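Uncharacterized protein Atu2773 (Agrobacterium tumefaciens, PDB 2QV5) is of unknown function but belongs to the divergent polysaccharide deacetylase family, so it may act on carbohydrate or a related substrate. Local coordinates at residues E81-I86 against N125-M130; E56-F61 against V242-L247; L186-V191 against G215-F220. One frame throughout, in Å; residues are numbered along the deposited sequence.

Contact 1: residues E81-I86 against N125-M130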
# COMPACT_ATOMS: atom_id res chain seq x y z
N GLU A 81 -0.07 -2.12 10.51
CA GLU A 81 0.66 -1.13 9.71
C GLU A 81 -0.28 -0.58 8.65
O GLU A 81 -1.11 -1.30 8.10
CB GLU A 81 1.88 -1.75 9.03
CG GLU A 81 2.94 -0.74 8.64
CD GLU A 81 4.18 -1.38 8.06
OE1 GLU A 81 4.88 -2.10 8.82
OE2 GLU A 81 4.46 -1.14 6.85
N ILE A 82 -0.16 0.71 8.36
CA ILE A 82 -1.07 1.42 7.45
C ILE A 82 -0.30 2.03 6.27
O ILE A 82 0.79 2.55 6.49
CB ILE A 82 -1.86 2.52 8.23
CG1 ILE A 82 -3.15 1.97 8.83
CG2 ILE A 82 -2.26 3.71 7.35
CD1 ILE A 82 -3.01 1.11 10.03
N LEU A 83 -0.87 1.98 5.06
CA LEU A 83 -0.35 2.72 3.89
C LEU A 83 -1.41 3.70 3.38
O LEU A 83 -2.61 3.43 3.50
CB LEU A 83 0.03 1.76 2.76
CG LEU A 83 1.18 0.79 3.01
CD1 LEU A 83 1.40 -0.10 1.83
CD2 LEU A 83 2.47 1.53 3.32
N LEU A 84 -0.97 4.83 2.83
CA LEU A 84 -1.87 5.77 2.18
C LEU A 84 -1.94 5.51 0.67
O LEU A 84 -0.92 5.53 0.00
CB LEU A 84 -1.38 7.20 2.41
CG LEU A 84 -2.23 8.34 1.84
CD1 LEU A 84 -3.68 8.29 2.36
CD2 LEU A 84 -1.56 9.64 2.17
N GLN A 85 -3.14 5.29 0.13
CA GLN A 85 -3.29 5.12 -1.32
C GLN A 85 -3.50 6.45 -2.03
O GLN A 85 -4.46 7.16 -1.75
CB GLN A 85 -4.46 4.20 -1.67
CG GLN A 85 -4.22 2.75 -1.40
CD GLN A 85 -5.48 1.92 -1.53
OE1 GLN A 85 -6.40 2.04 -0.73
NE2 GLN A 85 -5.51 1.06 -2.55
N ILE A 86 -2.61 6.76 -2.97
CA ILE A 86 -2.64 8.01 -3.70
C ILE A 86 -3.24 7.81 -5.10
O ILE A 86 -2.72 7.02 -5.88
CB ILE A 86 -1.22 8.60 -3.82
CG1 ILE A 86 -0.61 8.81 -2.43
CG2 ILE A 86 -1.22 9.91 -4.61
CD1 ILE A 86 -1.36 9.83 -1.61
N ASN A 125 0.39 8.45 10.70
CA ASN A 125 0.90 7.19 11.22
C ASN A 125 0.95 6.07 10.19
O ASN A 125 0.77 4.88 10.51
CB ASN A 125 0.19 6.80 12.52
CG ASN A 125 0.49 7.79 13.66
OD1 ASN A 125 0.72 8.98 13.44
ND2 ASN A 125 0.52 7.28 14.87
N TYR A 126 1.21 6.46 8.95
CA TYR A 126 1.40 5.51 7.85
C TYR A 126 2.88 5.41 7.49
O TYR A 126 3.62 6.36 7.70
CB TYR A 126 0.53 5.84 6.64
CG TYR A 126 0.65 7.25 6.10
CD1 TYR A 126 1.52 7.54 5.04
CD2 TYR A 126 -0.13 8.28 6.61
CE1 TYR A 126 1.62 8.84 4.54
CE2 TYR A 126 -0.03 9.57 6.13
CZ TYR A 126 0.84 9.84 5.09
OH TYR A 126 0.92 11.11 4.60
N THR A 127 3.31 4.25 7.00
CA THR A 127 4.73 3.99 6.75
C THR A 127 5.09 4.35 5.34
O THR A 127 6.25 4.51 5.01
CB THR A 127 5.12 2.50 6.94
OG1 THR A 127 4.20 1.65 6.24
CG2 THR A 127 5.16 2.14 8.41
N GLY A 128 4.08 4.42 4.48
CA GLY A 128 4.38 4.71 3.10
C GLY A 128 3.15 4.93 2.28
O GLY A 128 2.03 4.93 2.81
N VAL A 129 3.37 5.08 0.98
CA VAL A 129 2.28 5.33 0.05
C VAL A 129 2.22 4.21 -0.98
O VAL A 129 3.23 3.54 -1.26
CB VAL A 129 2.39 6.72 -0.67
CG1 VAL A 129 2.50 7.87 0.33
CG2 VAL A 129 3.57 6.74 -1.62
N MET A 130 1.04 4.00 -1.54
CA MET A 130 0.91 3.09 -2.67
C MET A 130 0.05 3.75 -3.74
O MET A 130 -0.73 4.65 -3.43
CB MET A 130 0.36 1.71 -2.24
CG MET A 130 -0.97 1.70 -1.51
SD MET A 130 -1.67 0.07 -1.04
CE MET A 130 -1.17 -0.96 -2.40
O HOH W 1 1.71 2.24 9.99
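Residues Glu81–Ile86 and Asn125–Met130 carry adjacent parallel strands of the beta/alpha barrel, the two strands of a beta-alpha-beta unit whose connection contains helix 109-120. Backbone bonds knit them: Gly128 O accepts from Leu84 N, Leu84 O from Met130 N at 2.9 Å, and Met130 O from Ile86 N, the last almost straight at 170°. Before this regular pairing, Thr127 N already reaches Ile82 O at 3.1 Å. Leu84 and Val129 lie on the helix side of the sheet, where Leu84, apolar and branched, offers CB and CD2 to the Tyr126 ring. Its CB sits over one face, 4.0 Å from the centroid and 15° off the normal, while Leu84 CD2 touches Tyr126 CZ at 3.8 Å. A chi1 of 54° places Tyr126 CG between its own backbone N and carbonyl carbon, and the phenol OH ends on Met120 O. On the other face Gln85 and Met130 run side by side in the same direction, CG to CG 3.4 Å apart; the amide of Gln85 goes on to take Gly38 N through OE1, and the unbranched Met130 packs on Leu159. At the strand entrance Thr127 OG1 donates to Glu81 OE2 at 2.9 Å, arriving from above the carboxylate plane; OE2 also takes Ser245 N, and OE1 takes Arg22 N. Water 1 accepts from Ile82 N and donates to Asn125 O, 2.9 Å from the latter.

Contact 2: residues E56-F61 against V242-L247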
# COMPACT_ATOMS: atom_id res chain seq x y z
N GLU A 56 -1.46 -8.31 11.44
CA GLU A 56 -0.27 -8.50 10.61
C GLU A 56 -0.53 -8.08 9.17
O GLU A 56 0.41 -7.86 8.42
CB GLU A 56 0.17 -9.96 10.65
CG GLU A 56 0.83 -10.40 11.96
CD GLU A 56 -0.18 -10.88 13.02
OE1 GLU A 56 -1.41 -10.80 12.78
OE2 GLU A 56 0.27 -11.33 14.09
N VAL A 57 -1.80 -7.99 8.80
CA VAL A 57 -2.20 -7.55 7.47
C VAL A 57 -2.10 -6.03 7.40
O VAL A 57 -2.69 -5.30 8.23
CB VAL A 57 -3.62 -8.05 7.12
CG1 VAL A 57 -4.10 -7.51 5.75
CG2 VAL A 57 -3.65 -9.57 7.12
N THR A 58 -1.35 -5.55 6.42
CA THR A 58 -1.16 -4.11 6.20
C THR A 58 -2.43 -3.57 5.55
O THR A 58 -3.01 -4.22 4.68
CB THR A 58 0.07 -3.88 5.30
OG1 THR A 58 1.22 -4.40 5.97
CG2 THR A 58 0.29 -2.39 4.99
N LEU A 59 -2.88 -2.38 5.97
CA LEU A 59 -4.10 -1.80 5.41
C LEU A 59 -3.83 -0.55 4.58
O LEU A 59 -3.12 0.36 5.01
CB LEU A 59 -5.14 -1.53 6.52
CG LEU A 59 -5.50 -2.74 7.41
CD1 LEU A 59 -6.44 -2.31 8.53
CD2 LEU A 59 -6.12 -3.88 6.63
N GLY A 60 -4.40 -0.50 3.37
CA GLY A 60 -4.28 0.67 2.51
C GLY A 60 -5.51 1.54 2.65
O GLY A 60 -6.64 1.05 2.53
N PHE A 61 -5.29 2.83 2.93
CA PHE A 61 -6.39 3.77 3.15
C PHE A 61 -6.57 4.61 1.90
O PHE A 61 -5.61 5.16 1.38
CB PHE A 61 -6.10 4.67 4.36
CG PHE A 61 -6.47 4.03 5.66
CD1 PHE A 61 -5.86 2.84 6.06
CD2 PHE A 61 -7.44 4.59 6.47
CE1 PHE A 61 -6.21 2.22 7.24
CE2 PHE A 61 -7.78 3.98 7.66
CZ PHE A 61 -7.16 2.79 8.05
N VAL A 242 4.33 -10.17 7.93
CA VAL A 242 4.94 -8.97 8.48
C VAL A 242 4.38 -7.73 7.78
O VAL A 242 3.85 -7.84 6.68
CB VAL A 242 6.49 -9.00 8.35
CG1 VAL A 242 7.07 -10.24 9.04
CG2 VAL A 242 6.94 -8.97 6.88
N GLY A 243 4.50 -6.57 8.41
CA GLY A 243 4.16 -5.30 7.75
C GLY A 243 5.01 -5.07 6.51
O GLY A 243 6.14 -5.58 6.42
N VAL A 244 4.47 -4.33 5.54
CA VAL A 244 5.18 -3.99 4.29
C VAL A 244 6.57 -3.37 4.53
O VAL A 244 7.52 -3.72 3.82
CB VAL A 244 4.32 -3.08 3.37
CG1 VAL A 244 5.16 -2.36 2.33
CG2 VAL A 244 3.29 -3.93 2.67
N SER A 245 6.67 -2.49 5.53
CA SER A 245 7.94 -1.84 5.87
C SER A 245 9.06 -2.82 6.17
O SER A 245 10.23 -2.54 5.89
CB SER A 245 7.77 -0.89 7.05
OG SER A 245 9.01 -0.29 7.37
N ALA A 246 8.72 -3.97 6.75
CA ALA A 246 9.74 -5.00 7.06
C ALA A 246 10.40 -5.56 5.80
O ALA A 246 11.54 -6.02 5.83
CB ALA A 246 9.15 -6.11 7.89
N LEU A 247 9.69 -5.46 4.67
CA LEU A 247 10.13 -6.06 3.42
C LEU A 247 10.73 -5.08 2.42
O LEU A 247 11.59 -5.46 1.63
CB LEU A 247 8.97 -6.78 2.74
CG LEU A 247 8.35 -7.97 3.43
CD1 LEU A 247 7.44 -8.68 2.45
CD2 LEU A 247 9.42 -8.90 3.95
O HOH W 2 1.28 -7.29 6.01
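The backbones of Glu56–Thr58 and Val242–Val244 pass each other without strand pairing, Glu56 CA lying 5.6 Å from Val242 CA, where one segment leads into strand 58-62 and the other into the short, weakly bonded helical turn at about 244-247. Thr58 carries the direct contact. Its OG1 stands anti to its own carbonyl carbon (chi1 -61°) and accepts the N-H of Val244 at 3.3 Å, a long bond with an angle of 150° at the hydrogen. The same oxygen rests 3.6 Å from Gly243 CA. Beside this polar point the methyls meet: Val244 CG2 lies 4.1 Å from Thr58 CG2, the two side chains crossing at about a right angle, and Val244 packs further on Val35 of strand 30-39. Threonine suits the place because its hydroxyl and methyl answer both needs. A water bridges two carbonyls that, both being acceptors, cannot bond each other: it lies 2.6 Å from Glu56 O, 2.7 Å from Val242 O and 2.9 Å from Thr58 OG1, donating to both carbonyls, although it has more acceptors around it than protons to give. N-H groups opening a helical turn lack an earlier acceptor within it; here the hydroxyl meets Val244 N and Glu81 OE2 meets Ser245 N, which implies that the turn is met by side chains at the start of strand 58-62 and just before strand 82-88.

Contact 3: residues L186-V191 against G215-F220; sequences LLDGEV and GVASAF
Strand 180-186, helix 193-210 and strand 212-218 form a beta-alpha-beta unit, and Asp188 meets Ser218 at the C-terminal end of its strands. The strands' last pairing bond runs from Leu187 N to Val216 O, 2.9 Å long and nearly straight at 174°. Beyond it a side chain takes over from the backbone: Asp188 OD2 accepts Ser218 N at 2.9 Å through its syn lone pair. A chi1 of 59° sets Asp188 CG between its own N and carbonyl carbon, and the small CB of Ala217 lets the carboxylate come close, OD2 lying 3.4 Å from it. OD2 is also bonded to Ser223 OG in helix 221-233. The second oxygen, OD1, accepts a hydrogen bond from water 3, which lies 2.9 Å from Ser218 OG; a carboxylate's two acceptor oxygens fit this cluster. Leu187 is buried between helices 193-210 and 221-233; a CB on Gly215 would come tightly against its CD1, at 3.2 Å, so glycine suits the place. Past the inverse gamma turn centred on Ala219 comes Phe220, the N-cap residue of helix 221-233. Val191 CG2 lies over its ring face, 4.3 Å from the centroid, while Asp188 OD2 sits at the ring edge, in plane, 3.7 Å from CD2. Such units build the beta/alpha barrel, the Asp188 carboxylate here joining the loop after strand 180-186 to the end of strand 212-218 and the start of helix 221-233.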
# COMPACT_ATOMS: atom_id res chain seq x y z
N LEU A 186 -1.19 -9.91 -7.34
CA LEU A 186 -2.53 -9.36 -7.14
C LEU A 186 -3.46 -10.52 -6.76
O LEU A 186 -3.71 -11.43 -7.56
CB LEU A 186 -3.04 -8.62 -8.37
CG LEU A 186 -4.53 -8.23 -8.42
CD1 LEU A 186 -4.91 -7.19 -7.37
CD2 LEU A 186 -4.91 -7.74 -9.82
N LEU A 187 -3.98 -10.49 -5.54
CA LEU A 187 -4.71 -11.64 -5.00
C LEU A 187 -6.15 -11.76 -5.49
O LEU A 187 -6.69 -12.86 -5.57
CB LEU A 187 -4.67 -11.66 -3.47
CG LEU A 187 -3.30 -11.64 -2.80
CD1 LEU A 187 -3.47 -11.33 -1.32
CD2 LEU A 187 -2.52 -12.95 -3.00
N ASP A 188 -6.78 -10.63 -5.81
CA ASP A 188 -8.20 -10.62 -6.16
C ASP A 188 -8.56 -9.89 -7.47
O ASP A 188 -9.52 -9.13 -7.51
CB ASP A 188 -9.01 -10.05 -4.99
CG ASP A 188 -8.59 -8.62 -4.62
OD1 ASP A 188 -7.70 -8.04 -5.29
OD2 ASP A 188 -9.15 -8.07 -3.66
N GLY A 189 -7.78 -10.13 -8.53
CA GLY A 189 -8.17 -9.71 -9.88
C GLY A 189 -9.47 -10.37 -10.31
O GLY A 189 -10.27 -9.77 -11.02
N GLU A 190 -9.67 -11.62 -9.90
CA GLU A 190 -10.99 -12.22 -9.94
C GLU A 190 -11.49 -12.41 -8.51
O GLU A 190 -10.84 -13.09 -7.70
CB GLU A 190 -10.98 -13.54 -10.71
CG GLU A 190 -12.35 -14.23 -10.73
CD GLU A 190 -12.44 -15.33 -11.77
OE1 GLU A 190 -11.48 -16.12 -11.91
OE2 GLU A 190 -13.49 -15.39 -12.46
N VAL A 191 -12.63 -11.81 -8.20
CA VAL A 191 -13.17 -11.80 -6.84
C VAL A 191 -14.06 -13.02 -6.58
O VAL A 191 -15.29 -12.91 -6.45
CB VAL A 191 -13.92 -10.47 -6.53
CG1 VAL A 191 -14.06 -10.26 -5.02
CG2 VAL A 191 -13.19 -9.28 -7.15
N GLY A 215 1.69 -9.48 -1.41
CA GLY A 215 0.43 -9.60 -2.12
C GLY A 215 -0.44 -8.38 -1.86
O GLY A 215 -0.36 -7.78 -0.78
N VAL A 216 -1.23 -7.99 -2.85
CA VAL A 216 -2.15 -6.87 -2.68
C VAL A 216 -3.59 -7.31 -2.99
O VAL A 216 -3.81 -8.20 -3.82
CB VAL A 216 -1.76 -5.62 -3.53
CG1 VAL A 216 -0.49 -4.98 -2.99
CG2 VAL A 216 -1.59 -5.97 -5.00
N ALA A 217 -4.54 -6.73 -2.27
CA ALA A 217 -5.96 -6.96 -2.49
C ALA A 217 -6.75 -5.69 -2.12
O ALA A 217 -6.18 -4.76 -1.54
CB ALA A 217 -6.44 -8.13 -1.67
N SER A 218 -8.02 -5.66 -2.50
CA SER A 218 -8.95 -4.60 -2.10
C SER A 218 -9.86 -5.17 -1.04
O SER A 218 -9.91 -6.40 -0.87
CB SER A 218 -9.78 -4.14 -3.30
OG SER A 218 -8.95 -3.47 -4.22
N ALA A 219 -10.58 -4.30 -0.33
CA ALA A 219 -11.47 -4.73 0.76
C ALA A 219 -12.85 -5.22 0.29
O ALA A 219 -13.89 -4.75 0.75
CB ALA A 219 -11.62 -3.61 1.81
N PHE A 220 -12.84 -6.18 -0.64
CA PHE A 220 -14.05 -6.89 -1.04
C PHE A 220 -14.32 -7.94 0.02
O PHE A 220 -13.37 -8.42 0.66
CB PHE A 220 -13.84 -7.59 -2.39
CG PHE A 220 -13.71 -6.65 -3.56
CD1 PHE A 220 -14.78 -5.84 -3.95
CD2 PHE A 220 -12.53 -6.61 -4.30
CE1 PHE A 220 -14.66 -4.98 -5.04
CE2 PHE A 220 -12.40 -5.76 -5.39
CZ PHE A 220 -13.47 -4.94 -5.77
O HOH W 3 -7.61 -5.57 -5.74

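All three contacts reach one parallel sheet. Contacts 1 and 2 are neighbours, their centres about 9 Å apart: strands 58-62 and 82-88 lie side by side, with Leu83 N 2.8 Å from Leu59 O in a probable hydrogen bond. Glu81 serves both, holding Thr127 in contact 1 and the N-H of Ser245 in segment 242-247. Contact 3 lies about 17 Å from contact 1 and about 15 Å from contact 2 between centres. Contact 1 still touches it, Met130 CE to Val216 CG1 at 4.1 Å. Contact 2 brings residues near the C-terminus against the start of strand 58-62; contact 3 lies at C-terminal strand ends. With no active-site residue identified, none can be assigned to a site.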